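Local coordinates for protein zinc transport transcriptional regulator (Lactococcus lactis subsp. lactis, PDB 5YHY) that binds zinc and probably controls transcription by binding DNA, as a dimeric winged helix-turn-helix regulator of the MarR family, at residues 42-47 and 95-100; 24-29 and 113-118. The protein carries 1 engineered substitution. One frame throughout, in Å; residues are numbered along the deposited sequence.

Interaction 1: 42-47 and 95-100; sequences HILMLL and WSLTEK. With ZN (zinc ion), chain B.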
ATOM      1  N   HIS A  42      -5.880  12.228  14.703  1.00 18.32           N
ATOM      2  CA  HIS A  42      -7.320  12.086  14.839  1.00 17.04           C
ATOM      3  C   HIS A  42      -7.847  12.601  16.169  1.00 18.48           C
ATOM      4  O   HIS A  42      -8.960  13.105  16.232  1.00 18.86           O
ATOM      5  CB  HIS A  42      -7.744  10.650  14.557  1.00 17.82           C
ATOM      6  CG  HIS A  42      -7.398  10.217  13.173  1.00 21.93           C
ATOM      7  ND1 HIS A  42      -7.448   8.901  12.770  1.00 22.49           N
ATOM      8  CD2 HIS A  42      -6.970  10.924  12.099  1.00 22.54           C
ATOM      9  CE1 HIS A  42      -7.077   8.815  11.506  1.00 25.46           C
ATOM     10  NE2 HIS A  42      -6.776  10.029  11.077  1.00 21.25           N
ATOM     11  N   ILE A  43      -7.033  12.511  17.218  1.00 18.78           N
ATOM     12  CA  ILE A  43      -7.407  13.150  18.467  1.00 20.40           C
ATOM     13  C   ILE A  43      -7.519  14.657  18.263  1.00 18.33           C
ATOM     14  O   ILE A  43      -8.476  15.281  18.715  1.00 18.94           O
ATOM     15  CB  ILE A  43      -6.413  12.815  19.587  1.00 17.74           C
ATOM     16  CG1 ILE A  43      -6.581  11.336  19.979  1.00 20.45           C
ATOM     17  CG2 ILE A  43      -6.636  13.737  20.803  1.00 19.40           C
ATOM     18  CD1 ILE A  43      -5.672  10.895  21.095  1.00 23.00           C
ATOM     19  N   LEU A  44      -6.565  15.237  17.545  1.00 20.13           N
ATOM     20  CA  LEU A  44      -6.608  16.676  17.311  1.00 20.65           C
ATOM     21  C   LEU A  44      -7.859  17.076  16.532  1.00 18.86           C
ATOM     22  O   LEU A  44      -8.509  18.062  16.867  1.00 19.84           O
ATOM     23  CB  LEU A  44      -5.348  17.164  16.605  1.00 21.24           C
ATOM     24  CG  LEU A  44      -4.036  17.008  17.365  1.00 18.53           C
ATOM     25  CD1 LEU A  44      -2.934  17.617  16.525  1.00 20.69           C
ATOM     26  CD2 LEU A  44      -4.089  17.685  18.729  1.00 19.62           C
ATOM     27  N   MET A  45      -8.225  16.283  15.522  1.00 21.15           N
ATOM     28  CA  MET A  45      -9.461  16.544  14.788  1.00 20.96           C
ATOM     29  C   MET A  45     -10.683  16.474  15.679  1.00 18.93           C
ATOM     30  O   MET A  45     -11.605  17.271  15.544  1.00 22.57           O
ATOM     31  CB  MET A  45      -9.634  15.567  13.617  1.00 19.55           C
ATOM     32  CG  MET A  45      -8.768  15.892  12.426  1.00 20.82           C
ATOM     33  SD  MET A  45      -9.005  14.751  11.040  1.00 23.27           S
ATOM     34  CE  MET A  45     -10.756  14.906  10.742  1.00 25.17           C
ATOM     35  N   LEU A  46     -10.706  15.499  16.582  1.00 18.23           N
ATOM     36  CA  LEU A  46     -11.826  15.354  17.485  1.00 18.87           C
ATOM     37  C   LEU A  46     -11.927  16.573  18.419  1.00 20.58           C
ATOM     38  O   LEU A  46     -13.008  17.121  18.627  1.00 22.68           O
ATOM     39  CB  LEU A  46     -11.698  14.046  18.275  1.00 19.56           C
ATOM     40  CG  LEU A  46     -12.798  13.772  19.288  1.00 23.46           C
ATOM     41  CD1 LEU A  46     -14.170  13.801  18.629  1.00 31.53           C
ATOM     42  CD2 LEU A  46     -12.558  12.432  19.990  1.00 24.82           C
ATOM     43  N   LEU A  47     -10.789  17.005  18.954  1.00 19.93           N
ATOM     44  CA  LEU A  47     -10.779  18.112  19.910  1.00 20.20           C
ATOM     45  C   LEU A  47     -11.122  19.448  19.254  1.00 23.97           C
ATOM     46  O   LEU A  47     -11.630  20.354  19.918  1.00 25.14           O
ATOM     47  CB  LEU A  47      -9.436  18.191  20.640  1.00 20.27           C
ATOM     48  CG  LEU A  47      -9.115  16.957  21.484  1.00 22.26           C
ATOM     49  CD1 LEU A  47      -7.802  17.200  22.225  1.00 23.52           C
ATOM     50  CD2 LEU A  47     -10.242  16.647  22.463  1.00 22.44           C
ATOM     51  N   TRP A  95      -9.749  17.525  27.599  1.00 21.14           N
ATOM     52  CA  TRP A  95      -8.655  17.924  26.722  1.00 19.75           C
ATOM     53  C   TRP A  95      -9.126  18.884  25.660  1.00 22.99           C
ATOM     54  O   TRP A  95     -10.208  18.707  25.088  1.00 22.94           O
ATOM     55  CB  TRP A  95      -8.039  16.693  26.054  1.00 19.38           C
ATOM     56  CG  TRP A  95      -7.427  15.775  27.054  1.00 19.38           C
ATOM     57  CD1 TRP A  95      -8.011  14.693  27.635  1.00 20.60           C
ATOM     58  CD2 TRP A  95      -6.119  15.883  27.628  1.00 19.99           C
ATOM     59  NE1 TRP A  95      -7.139  14.102  28.520  1.00 20.73           N
ATOM     60  CE2 TRP A  95      -5.968  14.813  28.531  1.00 20.48           C
ATOM     61  CE3 TRP A  95      -5.054  16.773  27.452  1.00 19.68           C
ATOM     62  CZ2 TRP A  95      -4.800  14.615  29.268  1.00 22.39           C
ATOM     63  CZ3 TRP A  95      -3.898  16.570  28.174  1.00 20.51           C
ATOM     64  CH2 TRP A  95      -3.778  15.500  29.070  1.00 19.82           C
ATOM     65  N   SER A  96      -8.307  19.898  25.397  1.00 21.43           N
ATOM     66  CA  SER A  96      -8.575  20.841  24.320  1.00 21.18           C
ATOM     67  C   SER A  96      -7.319  21.137  23.509  1.00 23.52           C
ATOM     68  O   SER A  96      -6.198  20.881  23.957  1.00 21.60           O
ATOM     69  CB  SER A  96      -9.168  22.133  24.883  1.00 28.78           C
ATOM     70  OG  SER A  96      -8.283  22.710  25.816  1.00 32.87           O
ATOM     71  N   LEU A  97      -7.508  21.674  22.306  1.00 22.80           N
ATOM     72  CA  LEU A  97      -6.388  22.075  21.472  1.00 22.17           C
ATOM     73  C   LEU A  97      -5.706  23.307  22.049  1.00 23.64           C
ATOM     74  O   LEU A  97      -6.356  24.156  22.655  1.00 27.47           O
ATOM     75  CB  LEU A  97      -6.869  22.435  20.068  1.00 25.41           C
ATOM     76  CG  LEU A  97      -7.530  21.330  19.254  1.00 22.84           C
ATOM     77  CD1 LEU A  97      -7.767  21.856  17.848  1.00 27.07           C
ATOM     78  CD2 LEU A  97      -6.630  20.109  19.229  1.00 23.18           C
ATOM     79  N   THR A  98      -4.400  23.389  21.847  1.00 24.06           N
ATOM     80  CA  THR A  98      -3.683  24.651  22.015  1.00 23.35           C
ATOM     81  C   THR A  98      -3.757  25.399  20.686  1.00 29.86           C
ATOM     82  O   THR A  98      -4.091  24.813  19.655  1.00 26.70           O
ATOM     83  CB  THR A  98      -2.212  24.428  22.389  1.00 23.86           C
ATOM     84  OG1 THR A  98      -1.528  23.766  21.318  1.00 24.68           O
ATOM     85  CG2 THR A  98      -2.097  23.603  23.677  1.00 24.70           C
ATOM     86  N   GLU A  99      -3.450  26.693  20.695  1.00 28.44           N
ATOM     87  CA  GLU A  99      -3.465  27.448  19.441  1.00 30.41           C
ATOM     88  C   GLU A  99      -2.522  26.836  18.405  1.00 26.62           C
ATOM     89  O   GLU A  99      -2.815  26.842  17.207  1.00 30.60           O
ATOM     90  CB  GLU A  99      -3.118  28.922  19.682  1.00 35.09           C
ATOM     91  CG  GLU A  99      -4.327  29.853  19.674  1.00 44.13           C
ATOM     92  CD  GLU A  99      -5.166  29.740  18.401  1.00 47.57           C
ATOM     93  OE1 GLU A  99      -4.593  29.543  17.304  1.00 47.00           O
ATOM     94  OE2 GLU A  99      -6.407  29.840  18.501  1.00 47.41           O
ATOM     95  N   LYS A 100      -1.396  26.301  18.864  1.00 26.37           N
ATOM     96  CA  LYS A 100      -0.431  25.640  17.992  1.00 29.88           C
ATOM     97  C   LYS A 100      -1.104  24.545  17.151  1.00 30.82           C
ATOM     98  O   LYS A 100      -0.752  24.326  15.989  1.00 28.11           O
ATOM     99  CB  LYS A 100       0.693  25.040  18.840  1.00 32.05           C
ATOM    100  CG  LYS A 100       1.767  24.270  18.083  1.00 33.75           C
ATOM    101  CD  LYS A 100       2.818  23.734  19.055  1.00 31.67           C
ATOM    102  CE  LYS A 100       3.802  22.794  18.384  1.00 38.12           C
ATOM    103  NZ  LYS A 100       4.917  22.392  19.304  1.00 35.99           N
TER
HETATM  104 ZN    ZN B 201      -6.062  10.789   9.327  1.00 22.57          ZN
HETATM  105  O   HOH W   1     -10.242  21.989  21.548  1.00 28.73           O
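Leu47 of helix 38-49 packs against Trp95 and Leu97 of strand 93-97, joining the helix to the second wing strand of the winged helix-turn-helix domain. The two short axes cross at 91° with a closest approach of 7.9 Å, so the strand passes the last turn of 42-47 crosswise. Leu47 has the most surface buried here, and its two methyls divide the work. CD1 rests 3.9 Å from Trp95 CB, while CD2 comes within 3.3 Å of Trp95 O. The Leu47 and Trp95 side chains extend alongside each other in the same sense, but the indole then leads off to Leu72 and Gln76 of helix 65-77, and its NE1 hydrogen-bonds to Asn54 OD1.

Leu97 reaches the helix through its isobutyl end. Its chi1 of -62° sets CG beside the backbone N. The CD2 methyl meets two residues one helical turn apart: it touches Leu47 CB at 3.7 Å and Leu44 CD2 at 3.5 Å. The Leu44 and Leu97 side chains meet at a slant. Leu44 and Leu47 also touch Ile81 of the other wing strand, and Leu44 continues onto Val104 and Ala105 of helix 102-123. At the start of the segment, far from the strand, His42 binds zinc through NE2.

The contact is apolar, with no direct hydrogen bond between helix and strand. One water supplies the polar link: it donates to Leu47 O at 2.7 Å and accepts from Leu97 N at 2.9 Å, tying the helix backbone to the wing.

Interaction 2: 24-29 and 113-118; sequences EILLGK and EKTLST. With ZN (zinc ion), chain B.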
ATOM      1  N   GLU A  24      -1.070   6.937   6.510  1.00 27.53           N
ATOM      2  CA  GLU A  24      -2.429   6.924   5.992  1.00 25.95           C
ATOM      3  C   GLU A  24      -2.404   7.240   4.508  1.00 24.59           C
ATOM      4  O   GLU A  24      -1.560   8.004   4.048  1.00 24.93           O
ATOM      5  CB  GLU A  24      -3.272   7.997   6.686  1.00 31.13           C
ATOM      6  CG  GLU A  24      -4.019   7.534   7.910  1.00 33.72           C
ATOM      7  CD  GLU A  24      -5.014   8.576   8.385  1.00 29.97           C
ATOM      8  OE1 GLU A  24      -4.598   9.725   8.631  1.00 28.21           O
ATOM      9  OE2 GLU A  24      -6.212   8.245   8.512  1.00 33.70           O
ATOM     10  N   ILE A  25      -3.341   6.662   3.761  1.00 24.36           N
ATOM     11  CA  ILE A  25      -3.505   7.027   2.360  1.00 22.08           C
ATOM     12  C   ILE A  25      -4.359   8.294   2.273  1.00 20.99           C
ATOM     13  O   ILE A  25      -5.567   8.262   2.492  1.00 21.96           O
ATOM     14  CB  ILE A  25      -4.162   5.894   1.552  1.00 23.47           C
ATOM     15  CG1 ILE A  25      -3.287   4.635   1.576  1.00 28.60           C
ATOM     16  CG2 ILE A  25      -4.410   6.340   0.107  1.00 25.36           C
ATOM     17  CD1 ILE A  25      -1.968   4.808   0.885  1.00 33.32           C
ATOM     18  N   LEU A  26      -3.712   9.414   1.966  1.00 21.01           N
ATOM     19  CA  LEU A  26      -4.402  10.695   1.856  1.00 21.75           C
ATOM     20  C   LEU A  26      -4.000  11.381   0.565  1.00 22.42           C
ATOM     21  O   LEU A  26      -2.819  11.386   0.203  1.00 26.43           O
ATOM     22  CB  LEU A  26      -4.057  11.600   3.039  1.00 24.97           C
ATOM     23  CG  LEU A  26      -4.589  11.102   4.381  1.00 23.01           C
ATOM     24  CD1 LEU A  26      -3.958  11.886   5.528  1.00 25.28           C
ATOM     25  CD2 LEU A  26      -6.103  11.196   4.433  1.00 22.79           C
ATOM     26  N   LEU A  27      -4.982  11.961  -0.116  1.00 23.40           N
ATOM     27  CA  LEU A  27      -4.743  12.676  -1.374  1.00 23.32           C
ATOM     28  C   LEU A  27      -4.696  14.175  -1.164  1.00 28.23           C
ATOM     29  O   LEU A  27      -5.171  14.685  -0.153  1.00 29.14           O
ATOM     30  CB  LEU A  27      -5.857  12.378  -2.374  1.00 22.12           C
ATOM     31  CG  LEU A  27      -5.918  10.940  -2.877  1.00 21.79           C
ATOM     32  CD1 LEU A  27      -7.217  10.694  -3.652  1.00 26.30           C
ATOM     33  CD2 LEU A  27      -4.710  10.637  -3.740  1.00 23.45           C
ATOM     34  N   GLY A  28      -4.146  14.881  -2.148  1.00 31.35           N
ATOM     35  CA  GLY A  28      -4.116  16.332  -2.123  1.00 30.74           C
ATOM     36  C   GLY A  28      -3.148  16.856  -1.084  1.00 32.29           C
ATOM     37  O   GLY A  28      -3.214  18.020  -0.681  1.00 32.43           O
ATOM     38  N   LYS A  29      -2.244  15.990  -0.644  1.00 31.82           N
ATOM     39  CA  LYS A  29      -1.290  16.342   0.391  1.00 34.28           C
ATOM     40  C   LYS A  29       0.127  16.303  -0.175  1.00 41.37           C
ATOM     41  O   LYS A  29       0.497  15.359  -0.873  1.00 39.94           O
ATOM     42  CB  LYS A  29      -1.409  15.356   1.551  1.00 34.75           C
ATOM     43  CG  LYS A  29      -0.426  15.585   2.680  1.00 38.52           C
ATOM     44  CD  LYS A  29      -0.719  14.638   3.831  1.00 38.58           C
ATOM     45  CE  LYS A  29       0.307  14.789   4.944  1.00 44.54           C
ATOM     46  NZ  LYS A  29      -0.007  13.926   6.119  1.00 48.81           N
ATOM     47  N   GLU A 113     -11.000  15.280   3.965  1.00 22.96           N
ATOM     48  CA  GLU A 113     -12.107  15.795   3.174  1.00 24.77           C
ATOM     49  C   GLU A 113     -11.816  15.670   1.680  1.00 22.98           C
ATOM     50  O   GLU A 113     -12.669  15.219   0.917  1.00 24.20           O
ATOM     51  CB  GLU A 113     -12.379  17.250   3.543  1.00 27.25           C
ATOM     52  CG  GLU A 113     -13.580  17.859   2.850  1.00 29.62           C
ATOM     53  CD  GLU A 113     -13.760  19.322   3.219  1.00 37.50           C
ATOM     54  OE1 GLU A 113     -12.874  20.139   2.872  1.00 39.53           O
ATOM     55  OE2 GLU A 113     -14.779  19.650   3.869  1.00 44.10           O
ATOM     56  N   LYS A 114     -10.604  16.061   1.287  1.00 20.71           N
ATOM     57  CA  LYS A 114     -10.163  16.014  -0.113  1.00 22.24           C
ATOM     58  C   LYS A 114     -10.137  14.584  -0.619  1.00 21.61           C
ATOM     59  O   LYS A 114     -10.539  14.288  -1.750  1.00 21.71           O
ATOM     60  CB  LYS A 114      -8.753  16.602  -0.243  1.00 25.54           C
ATOM     61  CG  LYS A 114      -8.287  16.741  -1.683  1.00 24.36           C
ATOM     62  CD  LYS A 114      -9.316  17.563  -2.447  1.00 25.34           C
ATOM     63  CE  LYS A 114      -8.716  18.246  -3.643  1.00 27.82           C
ATOM     64  NZ  LYS A 114      -9.756  19.047  -4.316  1.00 23.68           N
ATOM     65  N   THR A 115      -9.649  13.694   0.231  1.00 20.67           N
ATOM     66  CA  THR A 115      -9.512  12.294  -0.127  1.00 19.60           C
ATOM     67  C   THR A 115     -10.888  11.692  -0.343  1.00 19.72           C
ATOM     68  O   THR A 115     -11.153  11.061  -1.376  1.00 19.22           O
ATOM     69  CB  THR A 115      -8.763  11.529   0.968  1.00 19.38           C
ATOM     70  OG1 THR A 115      -7.461  12.108   1.116  1.00 21.11           O
ATOM     71  CG2 THR A 115      -8.605  10.060   0.599  1.00 20.83           C
ATOM     72  N   LEU A 116     -11.766  11.880   0.635  1.00 19.62           N
ATOM     73  CA  LEU A 116     -13.105  11.313   0.534  1.00 22.18           C
ATOM     74  C   LEU A 116     -13.892  11.900  -0.629  1.00 22.18           C
ATOM     75  O   LEU A 116     -14.573  11.168  -1.349  1.00 22.24           O
ATOM     76  CB  LEU A 116     -13.861  11.465   1.857  1.00 22.51           C
ATOM     77  CG  LEU A 116     -13.363  10.484   2.929  1.00 30.33           C
ATOM     78  CD1 LEU A 116     -13.992  10.782   4.286  1.00 36.34           C
ATOM     79  CD2 LEU A 116     -13.616   9.018   2.518  1.00 32.64           C
ATOM     80  N   SER A 117     -13.771  13.210  -0.849  1.00 22.56           N
ATOM     81  CA  SER A 117     -14.491  13.840  -1.951  1.00 23.08           C
ATOM     82  C   SER A 117     -13.990  13.304  -3.297  1.00 20.18           C
ATOM     83  O   SER A 117     -14.766  13.136  -4.235  1.00 23.14           O
ATOM     84  CB  SER A 117     -14.396  15.373  -1.885  1.00 25.76           C
ATOM     85  OG  SER A 117     -13.103  15.837  -2.213  1.00 31.06           O
ATOM     86  N   THR A 118     -12.695  13.018  -3.383  1.00 19.41           N
ATOM     87  CA  THR A 118     -12.143  12.438  -4.599  1.00 19.33           C
ATOM     88  C   THR A 118     -12.763  11.069  -4.881  1.00 19.56           C
ATOM     89  O   THR A 118     -13.131  10.758  -6.022  1.00 21.38           O
ATOM     90  CB  THR A 118     -10.606  12.323  -4.513  1.00 21.76           C
ATOM     91  OG1 THR A 118     -10.036  13.632  -4.368  1.00 22.37           O
ATOM     92  CG2 THR A 118     -10.036  11.656  -5.769  1.00 21.03           C
TER
HETATM   93 ZN    ZN B 201      -6.062  10.789   9.327  1.00 22.57          ZN
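Thr115 on helix 102-123 uses its hydroxyl to hold the backbone of the zinc-site loop: the N-H of Leu27 points at Thr115 OG1, 2.8 Å from Leu27 N and nearly straight at 167°. This is the one hydrogen bond between 24-29 and 113-118. The hydroxyl proton goes to His111 O, one turn back in the same helix, so OG1 donates inward and accepts from the loop. With chi1 at -60°, OG1 sits beside the helix backbone N and CG2 lies anti to it, turned to the Ile25 carbonyl.

Side-chain contacts flank the bond. Leu26 crosses Thr115 at about a right angle, its CD2 methyl lying against the hydroxyl oxygen, 3.7 Å from OG1. Leu27 points at the helix and lays CD1 against Thr118 CG2, also at 3.7 Å, the two side chains again crossing near a right angle. Thr118 is itself pinned: its OG1 donates to Lys114 O at 2.7 Å, and its N reaches the same oxygen from the opposite face of the carbonyl plane. At the outer edge Gly28 turns the chain with a positive phi of 71°. Having no side chain, it brings its CA within 4.2 Å of Lys114 CG.

At the other end of the segment, Glu24 binds zinc through OE1 at 1.9 Å; OE2, 2.7 Å from the metal, is at best a long, weak second contact.

The loop is bordered by helices 4-19 and 102-123 and by the second subunit. Leu26 lies on His108 and His112 of helix 102-123; Ile25 packs on Phe18 and Ala19 of helix 4-19, as Leu27 does on Phe18. Met16 and Phe145 of the second subunit meet Ile25 and Leu27, respectively.

Interactions 1 and 2 lie about 20 Å apart between centres, yet their ends converge on one zinc ion. His42 comes from the first and Glu24 from the second; His42 NE2 and Glu24 OE1 stand 3.3 Å apart as fellow ligands, and His108 and His112 of helix 102-123 complete the site. Along the chain, interaction 1 is nested within the loop closed by interaction 2. One contact belongs to the winged domain, the other to the loop beside the dimer interface, and helix 102-123, which follows the wing strand, spans both. Zinc therefore ties these regions together, a geometry consistent with metal binding influencing how the DNA-binding parts are placed.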